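Local coordinates for xyloglucan-specific endo-beta-1,4-glucanase BoGH5A (Bacteroides ovatus, PDB 3ZMR), which cleaves the beta-1,4-glucan backbone of xyloglucan internally, with retention of configuration, releasing xyloglucan oligosaccharides, at residues S191-M194 and D195-A199; M240-Q243 and I244-F248; N156-L159 and F160-I163; A176-H179 and Q180-D183. All blocks are in the same frame, centred on the assembly; numbering follows the deposited sequence.

Contact 1: residues S191-M194 and D195-A199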
ATOM      1  N   SER A 191      -6.919 -15.539  19.836  1.00 16.90           N
ATOM      2  CA  SER A 191      -6.292 -16.617  19.067  0.50 24.39           C
ATOM      3  C   SER A 191      -7.321 -17.318  18.182  1.00 12.08           C
ATOM      4  O   SER A 191      -7.004 -17.748  17.054  1.00 13.24           O
ATOM      5  CB  SER A 191      -5.594 -17.637  19.979  0.50 13.61           C
ATOM      6  OG  SER A 191      -6.514 -18.268  20.848  0.50 30.46           O
ATOM      7  N   ALA A 192      -8.559 -17.434  18.675  1.00 12.57           N
ATOM      8  CA  ALA A 192      -9.608 -18.116  17.919  1.00 13.49           C
ATOM      9  C   ALA A 192      -9.946 -17.394  16.601  1.00 10.70           C
ATOM     10  O   ALA A 192     -10.271 -18.025  15.589  1.00 13.83           O
ATOM     11  CB  ALA A 192     -10.848 -18.196  18.771  1.00 14.88           C
ATOM     12  N   TRP A 193      -9.837 -16.072  16.609  1.00 12.02           N
ATOM     13  CA  TRP A 193     -10.042 -15.294  15.381  1.00  9.92           C
ATOM     14  C   TRP A 193      -8.872 -15.490  14.422  1.00 11.84           C
ATOM     15  O   TRP A 193      -9.036 -15.738  13.220  1.00 11.81           O
ATOM     16  CB  TRP A 193     -10.171 -13.819  15.706  1.00 10.75           C
ATOM     17  CG  TRP A 193     -10.370 -12.972  14.497  1.00 11.08           C
ATOM     18  CD1 TRP A 193      -9.514 -12.025  14.019  1.00 11.54           C
ATOM     19  CD2 TRP A 193     -11.492 -12.982  13.581  1.00 11.49           C
ATOM     20  NE1 TRP A 193     -10.021 -11.455  12.872  1.00 10.71           N
ATOM     21  CE2 TRP A 193     -11.238 -11.996  12.592  1.00 10.61           C
ATOM     22  CE3 TRP A 193     -12.696 -13.696  13.516  1.00  9.63           C
ATOM     23  CZ2 TRP A 193     -12.133 -11.723  11.565  1.00 10.14           C
ATOM     24  CZ3 TRP A 193     -13.589 -13.421  12.506  1.00 12.23           C
ATOM     25  CH2 TRP A 193     -13.309 -12.455  11.541  1.00 12.33           C
ATOM     26  N   MET A 194      -7.658 -15.407  14.955  1.00 12.66           N
ATOM     27  CA  MET A 194      -6.453 -15.643  14.141  0.50 11.07           C
ATOM     28  C   MET A 194      -6.514 -17.028  13.508  1.00 11.89           C
ATOM     29  O   MET A 194      -6.107 -17.231  12.351  1.00 12.06           O
ATOM     30  CB  MET A 194      -5.187 -15.527  14.993  0.50 15.61           C
ATOM     31  CG  MET A 194      -4.946 -14.147  15.557  0.50 17.25           C
ATOM     32  SD  MET A 194      -4.818 -12.878  14.286  0.50 17.08           S
ATOM     33  CE  MET A 194      -3.486 -13.484  13.266  0.50 21.24           C
ATOM     34  N   ASP A 195      -7.031 -18.005  14.251  1.00 11.30           N
ATOM     35  CA  ASP A 195      -7.160 -19.352  13.713  1.00 11.41           C
ATOM     36  C   ASP A 195      -8.065 -19.374  12.471  1.00 11.68           C
ATOM     37  O   ASP A 195      -7.831 -20.114  11.528  1.00 12.35           O
ATOM     38  CB  ASP A 195      -7.777 -20.326  14.731  1.00 12.56           C
ATOM     39  CG  ASP A 195      -6.891 -20.617  15.950  1.00 15.62           C
ATOM     40  OD1 ASP A 195      -5.679 -20.324  15.938  1.00 14.27           O
ATOM     41  OD2 ASP A 195      -7.445 -21.196  16.923  1.00 16.42           O
ATOM     42  N   LYS A 196      -9.170 -18.625  12.521  1.00 11.78           N
ATOM     43  CA  LYS A 196     -10.130 -18.588  11.394  1.00 12.61           C
ATOM     44  C   LYS A 196      -9.489 -17.945  10.157  1.00 10.07           C
ATOM     45  O   LYS A 196      -9.603 -18.419   9.046  1.00 11.71           O
ATOM     46  CB  LYS A 196     -11.405 -17.813  11.789  1.00 14.64           C
ATOM     47  CG  LYS A 196     -12.318 -18.578  12.738  1.00 21.36           C
ATOM     48  CD  LYS A 196     -13.432 -17.705  13.276  1.00 27.08           C
ATOM     49  CE  LYS A 196     -14.558 -17.520  12.275  1.00 37.90           C
ATOM     50  NZ  LYS A 196     -15.716 -16.856  12.969  1.00 23.29           N
ATOM     51  N   VAL A 197      -8.823 -16.820  10.386  1.00 10.82           N
ATOM     52  CA  VAL A 197      -8.094 -16.150   9.311  1.00 13.86           C
ATOM     53  C   VAL A 197      -7.045 -17.122   8.694  1.00  9.80           C
ATOM     54  O   VAL A 197      -6.940 -17.305   7.471  1.00 10.61           O
ATOM     55  CB  VAL A 197      -7.444 -14.838   9.792  1.00 14.17           C
ATOM     56  CG1 VAL A 197      -6.689 -14.199   8.626  1.00 16.04           C
ATOM     57  CG2 VAL A 197      -8.494 -13.876  10.359  1.00 11.06           C
ATOM     58  N   GLU A 198      -6.252 -17.733   9.561  1.00 10.42           N
ATOM     59  CA  GLU A 198      -5.231 -18.673   9.088  1.00 10.55           C
ATOM     60  C   GLU A 198      -5.828 -19.841   8.295  1.00  9.17           C
ATOM     61  O   GLU A 198      -5.248 -20.287   7.311  1.00 10.82           O
ATOM     62  CB  GLU A 198      -4.393 -19.182  10.278  1.00 11.37           C
ATOM     63  CG  GLU A 198      -3.268 -20.104   9.817  1.00 12.57           C
ATOM     64  CD  GLU A 198      -2.321 -20.590  10.885  1.00 12.11           C
ATOM     65  OE1 GLU A 198      -2.671 -20.489  12.064  1.00 15.28           O
ATOM     66  OE2 GLU A 198      -1.266 -21.168  10.499  1.00 16.14           O
ATOM     67  N   ALA A 199      -6.979 -20.365   8.743  1.00 10.31           N
ATOM     68  CA  ALA A 199      -7.587 -21.500   8.041  1.00 11.56           C
ATOM     69  C   ALA A 199      -7.953 -21.109   6.583  1.00 10.59           C
ATOM     70  O   ALA A 199      -7.794 -21.886   5.640  1.00 12.73           O
ATOM     71  CB  ALA A 199      -8.814 -21.996   8.777  1.00 15.14           C
TER
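Val197, one helical turn after Trp193, lays its CG2 methyl over one face of the indole. The methyl stands 4.1 Å from the centroid of the five-membered ring and 22° off its normal, a CH-pi contact displaced toward the rim. A chi1 of 180° puts the Trp193 ring beside its own carbonyl carbon, where the valine of the next turn reaches it. Lys196 approaches differently: its chain crosses the indole at about a right angle, and NZ ends near the ring plane, 4.1 Å from Trp193 CZ3, on its way to a salt bridge with Glu147. Trp193 NE1 donates to Ala176 O, which helps to set the turn of the ring. With alanine in place of the indole, Ala176 O would probably lose its donor and a gap would open beside Val197 CG2. Under the side chains, Val197 N bonds to Trp193 O at 3.0 Å. Asp195 and Glu198 both form salt bridges to Arg247 of helix 227-248, and Glu198 also bonds to Tyr251. The ring's i to i+3 and i to i+4 pairings belong to helix 191-206, one of the outer helices of the TIM-barrel catalytic domain of glycosyl hydrolase family 5.

Contact 2: residues M240-Q243 and I244-F248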
ATOM      1  N   MET A 240      -0.472  -4.632  16.276  1.00 10.55           N
ATOM      2  CA  MET A 240      -1.325  -5.517  15.505  1.00 10.13           C
ATOM      3  C   MET A 240      -0.503  -6.317  14.512  1.00  8.63           C
ATOM      4  O   MET A 240      -0.579  -7.561  14.465  1.00  9.72           O
ATOM      5  CB  MET A 240      -2.446  -4.725  14.809  1.00 13.59           C
ATOM      6  CG  MET A 240      -3.430  -4.082  15.798  1.00 11.88           C
ATOM      7  SD  MET A 240      -4.701  -3.133  14.958  1.00 11.92           S
ATOM      8  CE  MET A 240      -5.711  -4.439  14.286  1.00 12.75           C
ATOM      9  N   TRP A 241       0.344  -5.622  13.742  1.00 10.64           N
ATOM     10  CA  TRP A 241       1.169  -6.337  12.754  1.00  9.05           C
ATOM     11  C   TRP A 241       2.191  -7.299  13.358  1.00  8.16           C
ATOM     12  O   TRP A 241       2.519  -8.320  12.749  1.00  8.95           O
ATOM     13  CB  TRP A 241       1.862  -5.398  11.752  1.00  8.32           C
ATOM     14  CG  TRP A 241       0.996  -5.187  10.543  1.00  8.12           C
ATOM     15  CD1 TRP A 241       0.341  -4.038  10.178  1.00  8.14           C
ATOM     16  CD2 TRP A 241       0.654  -6.173   9.565  1.00  8.38           C
ATOM     17  NE1 TRP A 241      -0.418  -4.265   9.051  1.00  8.71           N
ATOM     18  CE2 TRP A 241      -0.260  -5.566   8.657  1.00  8.43           C
ATOM     19  CE3 TRP A 241       0.961  -7.529   9.404  1.00 11.61           C
ATOM     20  CZ2 TRP A 241      -0.818  -6.261   7.580  1.00 10.32           C
ATOM     21  CZ3 TRP A 241       0.430  -8.199   8.313  1.00  8.11           C
ATOM     22  CH2 TRP A 241      -0.459  -7.576   7.437  1.00  8.61           C
ATOM     23  N   LYS A 242       2.673  -6.997  14.567  1.00  9.03           N
ATOM     24  CA  LYS A 242       3.588  -7.923  15.214  1.00  9.51           C
ATOM     25  C   LYS A 242       2.919  -9.300  15.404  1.00  8.05           C
ATOM     26  O   LYS A 242       3.495 -10.369  15.143  1.00  9.75           O
ATOM     27  CB  LYS A 242       4.124  -7.353  16.522  1.00  9.78           C
ATOM     28  CG  LYS A 242       5.148  -8.255  17.178  1.00 18.36           C
ATOM     29  CD  LYS A 242       5.738  -7.584  18.422  1.00 19.52           C
ATOM     30  CE  LYS A 242       6.731  -8.534  19.070  1.00 16.63           C
ATOM     31  NZ  LYS A 242       7.282  -8.026  20.349  1.00 21.30           N
ATOM     32  N   GLN A 243       1.668  -9.265  15.870  1.00  8.96           N
ATOM     33  CA  GLN A 243       0.916 -10.488  16.072  1.00  8.92           C
ATOM     34  C   GLN A 243       0.651 -11.256  14.792  1.00  8.77           C
ATOM     35  O   GLN A 243       0.797 -12.485  14.712  1.00 10.34           O
ATOM     36  CB  GLN A 243      -0.422 -10.199  16.731  1.00 14.04           C
ATOM     37  CG  GLN A 243      -0.263  -9.703  18.164  1.00 11.58           C
ATOM     38  CD  GLN A 243      -1.574  -9.202  18.701  1.00 10.44           C
ATOM     39  OE1 GLN A 243      -2.419  -9.983  19.162  1.00 13.79           O
ATOM     40  NE2 GLN A 243      -1.765  -7.905  18.618  1.00 10.89           N
ATOM     41  N   ILE A 244       0.195 -10.515  13.788  1.00  9.14           N
ATOM     42  CA  ILE A 244      -0.145 -11.153  12.512  1.00  9.65           C
ATOM     43  C   ILE A 244       1.124 -11.735  11.844  1.00  7.43           C
ATOM     44  O   ILE A 244       1.149 -12.895  11.382  1.00  9.82           O
ATOM     45  CB  ILE A 244      -0.810 -10.146  11.568  1.00  9.91           C
ATOM     46  CG1 ILE A 244      -2.108  -9.579  12.181  1.00 10.26           C
ATOM     47  CG2 ILE A 244      -1.072 -10.784  10.201  1.00  9.36           C
ATOM     48  CD1 ILE A 244      -2.479  -8.235  11.591  1.00 11.93           C
ATOM     49  N   ALA A 245       2.194 -10.925  11.838  1.00  8.74           N
ATOM     50  CA  ALA A 245       3.469 -11.377  11.272  1.00  9.16           C
ATOM     51  C   ALA A 245       3.989 -12.620  11.965  1.00  9.75           C
ATOM     52  O   ALA A 245       4.460 -13.552  11.316  1.00  9.14           O
ATOM     53  CB  ALA A 245       4.489 -10.252  11.343  1.00 10.10           C
ATOM     54  N   LEU A 246       3.899 -12.658  13.296  1.00  8.74           N
ATOM     55  CA  LEU A 246       4.358 -13.854  14.028  1.00  9.96           C
ATOM     56  C   LEU A 246       3.509 -15.069  13.722  1.00  9.97           C
ATOM     57  O   LEU A 246       4.029 -16.184  13.569  1.00 11.67           O
ATOM     58  CB  LEU A 246       4.429 -13.588  15.533  1.00  9.90           C
ATOM     59  CG  LEU A 246       5.602 -12.685  16.001  1.00 10.09           C
ATOM     60  CD1 LEU A 246       5.470 -12.309  17.465  1.00 13.41           C
ATOM     61  CD2 LEU A 246       6.943 -13.351  15.729  1.00 12.58           C
ATOM     62  N   ARG A 247       2.201 -14.877  13.613  1.00  9.87           N
ATOM     63  CA  ARG A 247       1.335 -16.038  13.317  1.00 11.43           C
ATOM     64  C   ARG A 247       1.676 -16.647  11.938  1.00  8.17           C
ATOM     65  O   ARG A 247       1.672 -17.869  11.775  1.00 10.53           O
ATOM     66  CB  ARG A 247      -0.159 -15.664  13.387  1.00 11.63           C
ATOM     67  CG  ARG A 247      -1.106 -16.747  12.876  1.00 14.67           C
ATOM     68  CD  ARG A 247      -1.081 -17.998  13.715  1.00 20.30           C
ATOM     69  NE  ARG A 247      -1.798 -17.841  14.972  1.00 16.23           N
ATOM     70  CZ  ARG A 247      -2.975 -18.421  15.271  1.00 14.19           C
ATOM     71  NH1 ARG A 247      -3.624 -19.161  14.398  1.00 16.28           N
ATOM     72  NH2 ARG A 247      -3.509 -18.214  16.470  1.00 15.15           N
ATOM     73  N   PHE A 248       1.932 -15.770  10.951  1.00  9.01           N
ATOM     74  CA  PHE A 248       2.117 -16.189   9.576  1.00  8.36           C
ATOM     75  C   PHE A 248       3.583 -16.295   9.102  1.00  8.79           C
ATOM     76  O   PHE A 248       3.872 -16.485   7.917  1.00 10.04           O
ATOM     77  CB  PHE A 248       1.307 -15.274   8.654  1.00  8.22           C
ATOM     78  CG  PHE A 248      -0.182 -15.479   8.741  1.00  9.04           C
ATOM     79  CD1 PHE A 248      -0.783 -16.543   8.072  1.00 14.14           C
ATOM     80  CD2 PHE A 248      -0.976 -14.615   9.480  1.00  9.09           C
ATOM     81  CE1 PHE A 248      -2.129 -16.739   8.181  1.00 10.36           C
ATOM     82  CE2 PHE A 248      -2.334 -14.810   9.595  1.00 15.05           C
ATOM     83  CZ  PHE A 248      -2.915 -15.857   8.933  1.00 11.60           C
TER
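Residues 244-247 each donate a backbone N-H to the carbonyl four positions earlier, in 240-243, in plain alpha-helical fashion. Of the four bonds, Ala245 N to Trp241 O is the shortest at 2.8 Å, and Ile244 N to Met240 O the longest at 3.1 Å. On this frame Ile244 meets Trp241 with both of its branches. The CD1 methyl lies over one face of the indole, 4.2 Å from the centroid of the six-membered ring and only 13° off the normal, which makes a CH-pi contact. Ile244 CG2 sits above the rim on the same side, 3.5 Å from Trp241 CZ3. Ile244 holds CG1 beside its backbone N (chi1 -60°), and this directs CD1 back along the helix toward Met240 O. Trp241 NE1 donates to Gly259 O, and the rings of Phe257 and Phe288 also meet the indole. Elsewhere on the helix, Lys242 and Leu246 lie side by side and point the same way, with Lys242 CG 4.1 Å from Leu246 CD1. The extended lysine carries its charge on to Glu101 and to the ring of Tyr99, while the Gln243 amide reaches Ile189 N, Tyr187 O and, within the helix, Ala239 O. The chemistry is thus divided: dispersion and CH-pi contact link successive turns of the helix, and most of the polar ends are spent on other parts of the protein.

Contact 3: residues N156-L159 and F160-I163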
ATOM      1  N   ASN A 156     -14.187 -20.815   1.957  1.00 13.00           N
ATOM      2  CA  ASN A 156     -13.979 -22.251   1.996  1.00 13.47           C
ATOM      3  C   ASN A 156     -13.112 -22.772   0.849  1.00 12.25           C
ATOM      4  O   ASN A 156     -12.741 -22.040  -0.082  1.00 12.50           O
ATOM      5  CB  ASN A 156     -15.335 -22.963   2.083  1.00 16.68           C
ATOM      6  CG  ASN A 156     -16.212 -22.703   0.873  1.00 13.71           C
ATOM      7  OD1 ASN A 156     -15.726 -22.472  -0.228  1.00 14.23           O
ATOM      8  ND2 ASN A 156     -17.515 -22.786   1.064  1.00 18.79           N
ATOM      9  N   LYS A 157     -12.781 -24.048   0.938  1.00 14.70           N
ATOM     10  CA  LYS A 157     -11.913 -24.708  -0.042  1.00 13.77           C
ATOM     11  C   LYS A 157     -12.518 -24.661  -1.449  1.00 13.72           C
ATOM     12  O   LYS A 157     -11.837 -24.340  -2.413  1.00 14.55           O
ATOM     13  CB  LYS A 157     -11.622 -26.171   0.396  1.00 21.62           C
ATOM     14  CG  LYS A 157     -11.039 -27.118  -0.645  1.00 19.86           C
ATOM     15  CD  LYS A 157     -10.787 -28.523  -0.049  1.00 38.24           C
ATOM     16  CE  LYS A 157     -10.493 -29.578  -1.108  1.00101.21           C
ATOM     17  NZ  LYS A 157     -11.641 -29.810  -2.032  1.00 86.06           N
ATOM     18  N   VAL A 158     -13.805 -24.956  -1.587  1.00 13.12           N
ATOM     19  CA  VAL A 158     -14.376 -24.985  -2.923  1.00 16.73           C
ATOM     20  C   VAL A 158     -14.392 -23.591  -3.563  1.00 13.15           C
ATOM     21  O   VAL A 158     -14.270 -23.463  -4.797  1.00 12.63           O
ATOM     22  CB  VAL A 158     -15.785 -25.638  -2.992  1.00 14.93           C
ATOM     23  CG1 VAL A 158     -15.691 -27.120  -2.614  1.00 17.59           C
ATOM     24  CG2 VAL A 158     -16.785 -24.907  -2.140  1.00 14.84           C
ATOM     25  N   LEU A 159     -14.545 -22.533  -2.762  1.00 14.14           N
ATOM     26  CA  LEU A 159     -14.467 -21.177  -3.322  1.00 11.40           C
ATOM     27  C   LEU A 159     -13.077 -20.917  -3.914  1.00 11.47           C
ATOM     28  O   LEU A 159     -12.933 -20.465  -5.040  1.00 11.48           O
ATOM     29  CB  LEU A 159     -14.755 -20.117  -2.237  1.00 11.92           C
ATOM     30  CG  LEU A 159     -14.543 -18.666  -2.671  1.00 13.42           C
ATOM     31  CD1 LEU A 159     -15.444 -18.347  -3.874  1.00 11.83           C
ATOM     32  CD2 LEU A 159     -14.774 -17.717  -1.495  1.00 17.39           C
ATOM     33  N   PHE A 160     -12.044 -21.201  -3.122  1.00 10.47           N
ATOM     34  CA  PHE A 160     -10.675 -20.951  -3.603  1.00 11.12           C
ATOM     35  C   PHE A 160     -10.312 -21.818  -4.788  1.00 11.46           C
ATOM     36  O   PHE A 160      -9.635 -21.350  -5.697  1.00  9.74           O
ATOM     37  CB  PHE A 160      -9.653 -21.088  -2.470  1.00 10.60           C
ATOM     38  CG  PHE A 160      -9.816 -20.023  -1.411  1.00 10.05           C
ATOM     39  CD1 PHE A 160      -9.735 -18.662  -1.753  1.00 10.03           C
ATOM     40  CD2 PHE A 160     -10.063 -20.358  -0.072  1.00 12.70           C
ATOM     41  CE1 PHE A 160      -9.870 -17.678  -0.790  1.00 12.03           C
ATOM     42  CE2 PHE A 160     -10.210 -19.362   0.888  1.00 11.52           C
ATOM     43  CZ  PHE A 160     -10.106 -18.033   0.538  1.00 10.37           C
ATOM     44  N   GLU A 161     -10.778 -23.069  -4.788  1.00 11.20           N
ATOM     45  CA  GLU A 161     -10.590 -23.940  -5.940  1.00 10.64           C
ATOM     46  C   GLU A 161     -11.287 -23.409  -7.196  1.00  9.77           C
ATOM     47  O   GLU A 161     -10.749 -23.479  -8.296  1.00 13.14           O
ATOM     48  CB  GLU A 161     -11.043 -25.370  -5.633  1.00 13.06           C
ATOM     49  CG  GLU A 161     -10.118 -26.059  -4.651  1.00 14.14           C
ATOM     50  CD  GLU A 161     -10.553 -27.439  -4.261  1.00 22.59           C
ATOM     51  OE1 GLU A 161     -11.759 -27.769  -4.387  1.00 25.56           O
ATOM     52  OE2 GLU A 161      -9.662 -28.185  -3.792  1.00 27.57           O
ATOM     53  N   GLY A 162     -12.467 -22.827  -7.011  1.00 11.62           N
ATOM     54  CA  GLY A 162     -13.203 -22.251  -8.142  1.00 12.25           C
ATOM     55  C   GLY A 162     -12.508 -21.032  -8.707  1.00 12.03           C
ATOM     56  O   GLY A 162     -12.449 -20.816  -9.924  1.00 12.14           O
ATOM     57  N   ILE A 163     -11.982 -20.193  -7.808  1.00 12.11           N
ATOM     58  CA  ILE A 163     -11.199 -19.011  -8.215  1.00 10.81           C
ATOM     59  C   ILE A 163     -10.005 -19.424  -9.074  1.00  8.90           C
ATOM     60  O   ILE A 163      -9.770 -18.869 -10.170  1.00 10.32           O
ATOM     61  CB  ILE A 163     -10.796 -18.165  -6.986  1.00  9.39           C
ATOM     62  CG1 ILE A 163     -12.032 -17.474  -6.380  1.00 10.46           C
ATOM     63  CG2 ILE A 163      -9.696 -17.144  -7.321  1.00 10.78           C
ATOM     64  CD1 ILE A 163     -11.762 -16.932  -4.981  1.00 11.67           C
TER
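Lys157 and Glu161 join one turn apart in a salt bridge, the ammonium set evenly against the carboxylate. Lys157 NZ is 3.1 Å from both Glu161 OE1 and Glu161 OE2, and each of the two hydrogen bonds is weak. The lysine runs extended and bends only at its last torsion (chi4 -64°), which turns NZ in across the end of the glutamate. A lysine in place of Glu161 would probably set two positive charges side by side and leave the ammonium of Lys157 without its mate. On another side of the helix Leu159 and Ile163 meet through apolar carbons, Leu159 CG lying 4.0 Å from Ile163 CD1. The start of this turn is fixed by Asn156, the N-cap: its OD1 accepts from Leu159 N at 2.8 Å, while its backbone O takes the N-H of Phe160. Asn156 O also comes 3.2 Å from Phe160 CD2, approaching the ring obliquely. The cap is held in turn from outside, since Asn156 ND2 donates to Thr449 O. Beyond this shell, Leu159 packs on Arg448 and Ile163 on Phe168 and Phe446. The Phe160 ring packs against Val171 and Ile173 of strand 170-173 and Ala203 and Ala204 of helix 191-206, so that helix 157-165 lies against both the strand that follows it and the next helix.

Contact 4: residues A176-H179 and Q180-D183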
ATOM      1  N   ALA A 176     -10.263  -7.721   9.102  1.00  8.67           N
ATOM      2  CA  ALA A 176     -10.436  -6.870  10.269  1.00  8.92           C
ATOM      3  C   ALA A 176     -10.008  -7.729  11.468  1.00  7.33           C
ATOM      4  O   ALA A 176     -10.154  -8.966  11.461  1.00  9.50           O
ATOM      5  CB  ALA A 176     -11.902  -6.500  10.440  1.00 10.26           C
ATOM      6  N   TYR A 177      -9.482  -7.042  12.480  1.00  8.66           N
ATOM      7  CA  TYR A 177      -9.059  -7.661  13.749  1.00  9.15           C
ATOM      8  C   TYR A 177      -9.571  -6.948  14.990  1.00 10.57           C
ATOM      9  O   TYR A 177      -9.645  -7.567  16.058  1.00 12.27           O
ATOM     10  CB  TYR A 177      -7.526  -7.723  13.824  1.00  9.64           C
ATOM     11  CG  TYR A 177      -6.833  -8.491  12.734  1.00 11.01           C
ATOM     12  CD1 TYR A 177      -6.454  -7.866  11.545  1.00 14.10           C
ATOM     13  CD2 TYR A 177      -6.583  -9.857  12.868  1.00 12.26           C
ATOM     14  CE1 TYR A 177      -5.786  -8.590  10.553  1.00 10.71           C
ATOM     15  CE2 TYR A 177      -5.939 -10.581  11.887  1.00 15.28           C
ATOM     16  CZ  TYR A 177      -5.556  -9.958  10.735  1.00 12.56           C
ATOM     17  OH  TYR A 177      -4.884 -10.739   9.813  1.00 16.12           O
ATOM     18  N   SER A 178      -9.871  -5.659  14.858  1.00 10.59           N
ATOM     19  CA  SER A 178     -10.140  -4.785  16.004  1.00 11.68           C
ATOM     20  C   SER A 178     -11.516  -4.997  16.654  1.00 12.34           C
ATOM     21  O   SER A 178     -11.809  -4.436  17.722  1.00 12.93           O
ATOM     22  CB  SER A 178      -9.945  -3.316  15.649  1.00 11.28           C
ATOM     23  OG  SER A 178      -8.570  -3.092  15.331  1.00 12.14           O
ATOM     24  N   HIS A 179     -12.319  -5.838  16.024  1.00 11.03           N
ATOM     25  CA  HIS A 179     -13.570  -6.333  16.597  1.00 11.17           C
ATOM     26  C   HIS A 179     -13.387  -7.648  17.346  1.00 11.12           C
ATOM     27  O   HIS A 179     -14.348  -8.228  17.871  1.00 13.00           O
ATOM     28  CB  HIS A 179     -14.632  -6.496  15.514  1.00 12.12           C
ATOM     29  CG  HIS A 179     -14.288  -7.487  14.452  1.00 11.36           C
ATOM     30  ND1 HIS A 179     -12.993  -7.704  14.025  1.00 10.56           N
ATOM     31  CD2 HIS A 179     -15.083  -8.254  13.663  1.00 11.79           C
ATOM     32  CE1 HIS A 179     -13.007  -8.605  13.060  1.00 10.96           C
ATOM     33  NE2 HIS A 179     -14.262  -8.948  12.811  1.00 11.20           N
ATOM     34  N   GLN A 180     -12.141  -8.113  17.416  1.00 11.40           N
ATOM     35  CA  GLN A 180     -11.804  -9.445  17.954  1.00 12.26           C
ATOM     36  C   GLN A 180     -10.636  -9.374  18.950  1.00 12.00           C
ATOM     37  O   GLN A 180      -9.833 -10.325  19.051  1.00 16.42           O
ATOM     38  CB  GLN A 180     -11.514 -10.447  16.830  1.00 14.44           C
ATOM     39  CG  GLN A 180     -12.700 -10.678  15.917  1.00 14.99           C
ATOM     40  CD  GLN A 180     -13.756 -11.581  16.533  1.00 15.35           C
ATOM     41  OE1 GLN A 180     -13.477 -12.398  17.411  1.00 20.20           O
ATOM     42  NE2 GLN A 180     -14.986 -11.445  16.066  1.00 18.21           N
ATOM     43  N   PHE A 181     -10.516  -8.245  19.650  1.00 11.99           N
ATOM     44  CA  PHE A 181      -9.502  -8.122  20.692  1.00 12.87           C
ATOM     45  C   PHE A 181      -9.921  -8.904  21.948  1.00 20.93           C
ATOM     46  O   PHE A 181     -11.062  -8.862  22.388  1.00 19.52           O
ATOM     47  CB  PHE A 181      -9.250  -6.662  21.062  1.00 14.13           C
ATOM     48  CG  PHE A 181      -8.564  -5.840  20.009  1.00 12.64           C
ATOM     49  CD1 PHE A 181      -7.509  -6.332  19.251  1.00 13.36           C
ATOM     50  CD2 PHE A 181      -8.922  -4.517  19.841  1.00 15.28           C
ATOM     51  CE1 PHE A 181      -6.903  -5.516  18.305  1.00 13.40           C
ATOM     52  CE2 PHE A 181      -8.293  -3.679  18.931  1.00 14.84           C
ATOM     53  CZ  PHE A 181      -7.259  -4.189  18.159  1.00 14.54           C
ATOM     54  N   GLU A 182      -8.969  -9.641  22.491  1.00 18.35           N
ATOM     55  CA  GLU A 182      -9.056 -10.237  23.840  1.00 19.65           C
ATOM     56  C   GLU A 182      -8.777  -9.173  24.915  1.00 19.88           C
ATOM     57  O   GLU A 182      -9.386  -9.184  26.004  1.00 26.52           O
ATOM     58  CB  GLU A 182      -8.018 -11.364  23.931  1.00 29.67           C
ATOM     59  CG  GLU A 182      -7.748 -11.926  25.317  1.00 31.93           C
ATOM     60  CD  GLU A 182      -6.607 -12.911  25.302  1.00 67.04           C
ATOM     61  OE1 GLU A 182      -6.376 -13.532  24.240  1.00 51.03           O
ATOM     62  OE2 GLU A 182      -5.940 -13.064  26.346  1.00201.05           O
ATOM     63  N   ASP A 183      -7.837  -8.274  24.602  1.00 23.73           N
ATOM     64  CA  ASP A 183      -7.524  -7.125  25.444  1.00 33.27           C
ATOM     65  C   ASP A 183      -7.413  -5.838  24.620  1.00 22.81           C
ATOM     66  O   ASP A 183      -6.485  -5.656  23.835  1.00 25.40           O
ATOM     67  CB  ASP A 183      -6.251  -7.353  26.256  1.00 31.60           C
ATOM     68  CG  ASP A 183      -6.079  -6.317  27.341  1.00 36.15           C
ATOM     69  OD1 ASP A 183      -6.750  -6.432  28.378  1.00 81.82           O
ATOM     70  OD2 ASP A 183      -5.289  -5.376  27.158  1.00 36.55           O
TER
HETATM   71  O   HOH W   1     -12.453  -5.944  19.953  1.00 15.38           O
HETATM   72  O   HOH W   2     -13.636  -8.755  21.165  1.00 38.49           O
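Phe181 folds back over Ser178 because its chi1 of -69° keeps the ring on the side of its own backbone N. Ser178 CA then lies under one face, 3.8 Å from the ring centroid, in a CH-pi contact, and Ser178 OG comes 3.3 Å from Phe181 CZ. His179 takes the less common rotamer with CG between its backbone N and carbonyl carbon (chi1 62°), and Gln180, bent at its second torsion, sets CG over one face of the imidazole. Gln180 CG is 3.6 Å from the centroid of the His179 ring. Past it the amide stands nearly upright to the ring, the planes 87° apart. The backbone that brings these groups together is a type I beta turn from Tyr177 to Gln180, closed by Gln180 N to Tyr177 O at 2.9 Å. One water bridges the corner, donating to Ser178 O and accepting from Phe181 N. A second donates to Phe181 O at 2.9 Å and weakly to His179 O. Ser178 OG is gripped from outside by Glu218 and Arg236. The turn follows barrel strand 170-173; Tyr177 packs on Met194 and Val197 of helix 191-206 and on Met240 and Ile244 of helix 227-248. Further on, Glu182 and Asp183 face Lys188 in a classic beta bulge; its strand, 188-189, leads into helix 191-206.

Overall arrangement
All four contacts are local and lie in the family 5 barrel domain, coming along the chain in the order 3, 4, 1, 2. Contact 3 is on helix 157-165 and contact 4 in the loop after strand 170-173, while contacts 1 and 2 belong to helices 191-206 and 227-248. Contacts 1, 2 and 4 form a cluster, their centres 12 to 13 Å apart: Arg247 NH1 forms a salt bridge with Asp195 OD1, and Met194 SD lies 3.5 Å from Tyr177 CE2. Contact 3 stands off, its centre 18 Å from that of contact 1. The loop thus joins two outer helices, and the side chain of Tyr177 is about 8 Å from that of substrate-binding His216.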